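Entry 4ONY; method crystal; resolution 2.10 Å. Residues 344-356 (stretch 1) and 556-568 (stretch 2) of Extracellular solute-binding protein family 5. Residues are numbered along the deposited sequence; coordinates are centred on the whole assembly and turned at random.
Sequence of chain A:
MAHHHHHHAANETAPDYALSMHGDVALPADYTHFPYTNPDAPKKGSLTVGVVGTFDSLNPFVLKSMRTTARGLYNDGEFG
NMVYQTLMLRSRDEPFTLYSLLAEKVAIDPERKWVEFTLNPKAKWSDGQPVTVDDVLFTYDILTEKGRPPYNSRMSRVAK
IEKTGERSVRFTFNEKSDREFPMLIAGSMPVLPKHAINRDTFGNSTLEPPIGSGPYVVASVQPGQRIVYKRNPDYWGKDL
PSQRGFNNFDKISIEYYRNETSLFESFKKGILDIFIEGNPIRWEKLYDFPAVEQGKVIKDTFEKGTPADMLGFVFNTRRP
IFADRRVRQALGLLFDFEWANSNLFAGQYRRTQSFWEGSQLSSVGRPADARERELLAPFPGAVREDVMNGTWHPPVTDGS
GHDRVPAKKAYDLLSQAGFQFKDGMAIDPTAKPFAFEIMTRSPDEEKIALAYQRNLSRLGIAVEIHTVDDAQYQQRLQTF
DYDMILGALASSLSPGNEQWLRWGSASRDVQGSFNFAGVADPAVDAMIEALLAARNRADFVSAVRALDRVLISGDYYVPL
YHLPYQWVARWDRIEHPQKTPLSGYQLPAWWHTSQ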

# COMPACT_ATOMS: atom_id res chain seq x y z
N LEU A 344 3.94 22.16 -14.35
CA LEU A 344 4.63 21.88 -13.09
C LEU A 344 5.35 20.52 -13.07
O LEU A 344 6.35 20.37 -12.37
CB LEU A 344 3.62 21.87 -11.93
CG LEU A 344 2.66 23.08 -11.77
CD1 LEU A 344 1.81 22.91 -10.52
CD2 LEU A 344 3.43 24.39 -11.70
N PHE A 345 4.85 19.54 -13.83
CA PHE A 345 5.25 18.14 -13.68
C PHE A 345 5.75 17.48 -14.98
O PHE A 345 5.83 16.27 -15.07
CB PHE A 345 4.06 17.32 -13.12
CG PHE A 345 3.52 17.87 -11.83
CD1 PHE A 345 4.38 18.20 -10.78
CD2 PHE A 345 2.15 18.08 -11.66
CE1 PHE A 345 3.90 18.71 -9.58
CE2 PHE A 345 1.66 18.57 -10.45
CZ PHE A 345 2.53 18.89 -9.42
N ALA A 346 6.11 18.30 -15.96
CA ALA A 346 6.73 17.86 -17.21
C ALA A 346 5.90 16.76 -17.89
O ALA A 346 6.44 15.88 -18.55
CB ALA A 346 8.17 17.38 -16.96
N GLY A 347 4.57 16.80 -17.69
CA GLY A 347 3.69 15.85 -18.34
C GLY A 347 3.75 14.43 -17.81
O GLY A 347 3.15 13.54 -18.40
N GLN A 348 4.41 14.20 -16.69
CA GLN A 348 4.68 12.80 -16.28
C GLN A 348 3.56 12.11 -15.56
O GLN A 348 3.52 10.86 -15.53
CB GLN A 348 5.89 12.72 -15.34
CG GLN A 348 7.18 13.14 -15.97
CD GLN A 348 7.53 12.26 -17.15
OE1 GLN A 348 7.58 11.06 -17.06
NE2 GLN A 348 7.65 12.88 -18.29
N TYR A 349 2.63 12.89 -15.00
CA TYR A 349 1.54 12.31 -14.25
C TYR A 349 0.34 11.95 -15.14
O TYR A 349 0.22 12.40 -16.29
CB TYR A 349 1.08 13.24 -13.13
CG TYR A 349 1.96 13.37 -11.92
CD1 TYR A 349 2.18 12.31 -11.09
CD2 TYR A 349 2.52 14.58 -11.58
CE1 TYR A 349 2.97 12.41 -9.96
CE2 TYR A 349 3.30 14.71 -10.46
CZ TYR A 349 3.52 13.62 -9.66
OH TYR A 349 4.29 13.76 -8.57
N ARG A 350 -0.53 11.12 -14.59
CA ARG A 350 -1.80 10.80 -15.15
C ARG A 350 -2.84 11.11 -14.10
O ARG A 350 -2.62 10.91 -12.89
CB ARG A 350 -1.88 9.31 -15.57
CG ARG A 350 -2.44 9.06 -16.98
CD ARG A 350 -1.39 8.87 -18.14
NE ARG A 350 -0.40 9.97 -18.24
CZ ARG A 350 0.58 10.10 -19.15
NH1 ARG A 350 1.43 11.12 -19.08
NH2 ARG A 350 0.75 9.21 -20.12
N ARG A 351 -4.01 11.52 -14.57
CA ARG A 351 -5.08 11.91 -13.67
C ARG A 351 -5.59 10.69 -12.90
O ARG A 351 -5.83 9.64 -13.47
CB ARG A 351 -6.26 12.50 -14.47
CG ARG A 351 -7.32 13.15 -13.57
CD ARG A 351 -6.84 14.44 -12.92
NE ARG A 351 -7.69 14.91 -11.81
CZ ARG A 351 -8.68 15.83 -11.91
NH1 ARG A 351 -9.00 16.40 -13.06
NH2 ARG A 351 -9.34 16.18 -10.82
N THR A 352 -5.80 10.86 -11.60
CA THR A 352 -6.40 9.81 -10.78
C THR A 352 -7.91 10.04 -10.81
O THR A 352 -8.38 11.17 -10.65
CB THR A 352 -5.88 9.90 -9.33
OG1 THR A 352 -4.46 9.61 -9.30
CG2 THR A 352 -6.62 8.93 -8.46
N GLN A 353 -8.66 8.99 -11.01
CA GLN A 353 -10.12 9.07 -11.07
C GLN A 353 -10.86 8.20 -10.00
O GLN A 353 -11.94 8.55 -9.63
CB GLN A 353 -10.60 8.61 -12.45
CG GLN A 353 -9.94 9.31 -13.63
CD GLN A 353 -10.54 8.86 -14.93
OE1 GLN A 353 -11.66 9.16 -15.25
NE2 GLN A 353 -9.83 8.02 -15.62
N SER A 354 -10.29 7.08 -9.60
CA SER A 354 -10.92 6.09 -8.73
C SER A 354 -10.10 5.96 -7.43
O SER A 354 -8.88 6.16 -7.46
CB SER A 354 -10.87 4.73 -9.44
OG SER A 354 -11.27 3.63 -8.62
N PHE A 355 -10.77 5.52 -6.38
CA PHE A 355 -10.09 5.14 -5.15
C PHE A 355 -9.38 3.78 -5.27
O PHE A 355 -8.67 3.42 -4.35
CB PHE A 355 -11.09 5.17 -3.99
CG PHE A 355 -11.58 6.56 -3.67
CD1 PHE A 355 -10.90 7.34 -2.80
CD2 PHE A 355 -12.69 7.07 -4.27
CE1 PHE A 355 -11.31 8.61 -2.51
CE2 PHE A 355 -13.13 8.35 -4.00
CZ PHE A 355 -12.44 9.12 -3.11
N TRP A 356 -9.55 3.07 -6.39
CA TRP A 356 -8.75 1.88 -6.68
C TRP A 356 -8.14 2.05 -8.09
O TRP A 356 -8.05 1.11 -8.87
CB TRP A 356 -9.57 0.57 -6.51
CG TRP A 356 -9.77 0.29 -5.04
CD1 TRP A 356 -8.94 -0.41 -4.20
CD2 TRP A 356 -10.83 0.80 -4.22
NE1 TRP A 356 -9.42 -0.38 -2.90
CE2 TRP A 356 -10.57 0.36 -2.88
CE3 TRP A 356 -11.95 1.59 -4.47
CZ2 TRP A 356 -11.40 0.67 -1.82
CZ3 TRP A 356 -12.79 1.90 -3.42
CH2 TRP A 356 -12.50 1.44 -2.09
N TYR A 556 -16.03 13.61 -2.01
CA TYR A 556 -15.33 13.80 -0.76
C TYR A 556 -13.89 14.23 -0.97
O TYR A 556 -13.36 14.97 -0.17
CB TYR A 556 -15.40 12.52 0.06
CG TYR A 556 -16.82 12.09 0.39
CD1 TYR A 556 -17.63 12.89 1.16
CD2 TYR A 556 -17.34 10.91 -0.07
CE1 TYR A 556 -18.92 12.53 1.48
CE2 TYR A 556 -18.61 10.52 0.26
CZ TYR A 556 -19.41 11.31 1.03
OH TYR A 556 -20.70 10.92 1.31
N TYR A 557 -13.29 13.75 -2.07
CA TYR A 557 -11.98 14.13 -2.54
C TYR A 557 -12.12 14.78 -3.90
O TYR A 557 -13.06 14.48 -4.66
CB TYR A 557 -11.08 12.90 -2.69
CG TYR A 557 -10.47 12.33 -1.41
CD1 TYR A 557 -11.23 12.06 -0.31
CD2 TYR A 557 -9.12 12.05 -1.34
CE1 TYR A 557 -10.67 11.49 0.82
CE2 TYR A 557 -8.57 11.52 -0.21
CZ TYR A 557 -9.34 11.24 0.86
OH TYR A 557 -8.81 10.72 1.99
N VAL A 558 -11.20 15.70 -4.22
CA VAL A 558 -10.95 16.12 -5.60
C VAL A 558 -9.71 15.29 -5.97
O VAL A 558 -8.62 15.57 -5.50
CB VAL A 558 -10.58 17.59 -5.72
CG1 VAL A 558 -10.38 17.97 -7.18
CG2 VAL A 558 -11.66 18.47 -5.06
N PRO A 559 -9.90 14.24 -6.76
CA PRO A 559 -8.79 13.33 -7.02
C PRO A 559 -7.73 14.04 -7.88
O PRO A 559 -8.06 14.74 -8.85
CB PRO A 559 -9.47 12.17 -7.73
CG PRO A 559 -10.63 12.79 -8.46
CD PRO A 559 -11.10 13.92 -7.55
N LEU A 560 -6.45 13.83 -7.56
CA LEU A 560 -5.37 14.53 -8.25
C LEU A 560 -4.72 13.62 -9.27
O LEU A 560 -5.29 13.43 -10.34
CB LEU A 560 -4.40 15.12 -7.23
CG LEU A 560 -4.97 16.29 -6.42
CD1 LEU A 560 -4.05 16.80 -5.30
CD2 LEU A 560 -5.36 17.43 -7.34
N TYR A 561 -3.57 13.01 -8.94
CA TYR A 561 -2.76 12.36 -9.94
C TYR A 561 -1.77 11.38 -9.33
O TYR A 561 -1.52 11.38 -8.12
CB TYR A 561 -2.02 13.42 -10.78
CG TYR A 561 -1.41 14.49 -9.91
CD1 TYR A 561 -0.27 14.23 -9.14
CD2 TYR A 561 -1.98 15.72 -9.82
CE1 TYR A 561 0.26 15.20 -8.30
CE2 TYR A 561 -1.43 16.69 -9.03
CZ TYR A 561 -0.33 16.43 -8.27
OH TYR A 561 0.17 17.42 -7.49
N HIS A 562 -1.24 10.55 -10.19
CA HIS A 562 -0.35 9.46 -9.82
C HIS A 562 0.56 9.20 -11.00
O HIS A 562 0.28 9.64 -12.14
CB HIS A 562 -1.18 8.19 -9.52
CG HIS A 562 -1.88 7.64 -10.72
ND1 HIS A 562 -3.06 8.17 -11.21
CD2 HIS A 562 -1.54 6.64 -11.57
CE1 HIS A 562 -3.40 7.55 -12.33
NE2 HIS A 562 -2.50 6.61 -12.56
N LEU A 563 1.61 8.44 -10.76
CA LEU A 563 2.55 8.07 -11.83
C LEU A 563 2.06 6.80 -12.49
O LEU A 563 1.87 5.84 -11.83
CB LEU A 563 3.95 7.86 -11.22
CG LEU A 563 4.66 9.14 -10.80
CD1 LEU A 563 5.99 8.81 -10.19
CD2 LEU A 563 4.83 10.09 -11.98
N PRO A 564 1.86 6.78 -13.80
CA PRO A 564 1.35 5.57 -14.39
C PRO A 564 2.36 4.40 -14.57
O PRO A 564 1.93 3.25 -14.78
CB PRO A 564 0.88 6.04 -15.76
CG PRO A 564 1.77 7.20 -16.09
CD PRO A 564 2.01 7.87 -14.78
N TYR A 565 3.66 4.68 -14.44
CA TYR A 565 4.65 3.62 -14.45
C TYR A 565 5.51 3.69 -13.20
O TYR A 565 5.79 4.78 -12.69
CB TYR A 565 5.55 3.78 -15.68
CG TYR A 565 4.82 3.67 -17.01
CD1 TYR A 565 4.64 2.43 -17.61
CD2 TYR A 565 4.31 4.77 -17.64
CE1 TYR A 565 3.98 2.29 -18.81
CE2 TYR A 565 3.62 4.66 -18.86
CZ TYR A 565 3.45 3.40 -19.44
OH TYR A 565 2.79 3.16 -20.67
N GLN A 566 6.03 2.55 -12.80
CA GLN A 566 7.06 2.45 -11.78
C GLN A 566 8.38 2.67 -12.52
O GLN A 566 8.56 2.21 -13.67
CB GLN A 566 7.13 1.05 -11.19
CG GLN A 566 5.86 0.53 -10.52
CD GLN A 566 6.08 -0.88 -9.94
OE1 GLN A 566 6.39 -1.82 -10.67
NE2 GLN A 566 5.93 -1.01 -8.61
N TRP A 567 9.30 3.33 -11.84
CA TRP A 567 10.55 3.70 -12.43
C TRP A 567 11.68 3.20 -11.60
O TRP A 567 11.77 3.55 -10.42
CB TRP A 567 10.63 5.25 -12.47
CG TRP A 567 9.71 5.97 -13.39
CD1 TRP A 567 9.19 5.52 -14.57
CD2 TRP A 567 9.31 7.31 -13.26
NE1 TRP A 567 8.43 6.49 -15.15
CE2 TRP A 567 8.51 7.62 -14.39
CE3 TRP A 567 9.55 8.29 -12.32
CZ2 TRP A 567 7.96 8.88 -14.60
CZ3 TRP A 567 8.95 9.56 -12.50
CH2 TRP A 567 8.18 9.84 -13.63
N VAL A 568 12.58 2.45 -12.22
CA VAL A 568 13.82 1.99 -11.57
C VAL A 568 14.99 2.14 -12.54
O VAL A 568 14.98 1.57 -13.64
CB VAL A 568 13.76 0.51 -11.11
CG1 VAL A 568 15.03 0.15 -10.36
CG2 VAL A 568 12.54 0.24 -10.22
O HOH W 1 -3.53 9.40 -6.87

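Residues 344-356 and 556-568, whose touching residues are at least 202 apart in sequence, meet along a short antiparallel ladder that buries 880 Å² in total. Within it Arg 350 and His 562 form a hydrogen-bonded pair in which both backbone amides and both carbonyls are used: Arg 350 N donates to His 562 O (3.0 Å, nearly linear at 174°), and His 562 N donates to Arg 350 O at 3.1 Å. Arg 350 O also lies 3.3 Å from Tyr 561 CA, a CA-H...O contact. In the neighbouring non-hydrogen-bonded pair, Arg 351 and Tyr 561 bring their CA atoms to 4.4 Å. Just beyond the paired residues, Thr 352 N donates to Leu 560 O (2.9 Å, 172°).

The carbonyls of Pro 559 and Leu 560 are also served by a side chain. Although the CA-to-CB bond of Arg 351 points away from the other stretch, its guanidinium returns to it and presents its edge to these oxygens. Pro 559 O accepts from both NE (3.0 Å) and NH2 (2.8 Å) of Arg 351, whereas the bond from Arg 351 NE to Leu 560 O is weak, at 3.2 Å and 121°. Leu 560 O therefore relies chiefly on the amide of Thr 352.

Thr 352 OG1 has two polar partners. It accepts from His 562 ND1 at 2.8 Å, which places the proton of that bond on ND1, and it donates to water 1, with OG1 2.6 Å from the water oxygen. The same water donates to Tyr 561 O, 3.1 Å from its oxygen, so a carbonyl without a direct hydrogen bond across the contact is tied to the threonine hydroxyl. Arg 350 O lies 3.2 Å from His 562 ND1, but the angle is too poor for a hydrogen bond.

Other polar groups are met within the first stretch. Arg 350 NE donates to Tyr 349 O (3.2 Å), while the guanidinium lays one face over Pro 564, with CD of Arg 350 4.1 Å from CG of Pro 564. A type I' turn from Phe 345 to Gln 348 is closed by Gln 348 N donating to Phe 345 O (3.0 Å), and Gln 348 NE2 donates to Ala 346 O (3.2 Å).

Aromatic side chains add apolar contacts in two groups. The Tyr 561 ring meets those of Phe 345 and Tyr 349 obliquely, their centroids 5.1 and 4.4 Å from its own, and Leu 563 CD2 approaches Tyr 349 CD1 at 3.6 Å. Farther along, Phe 355 directs its edge at the face of Tyr 557, the planes inclined at 81°.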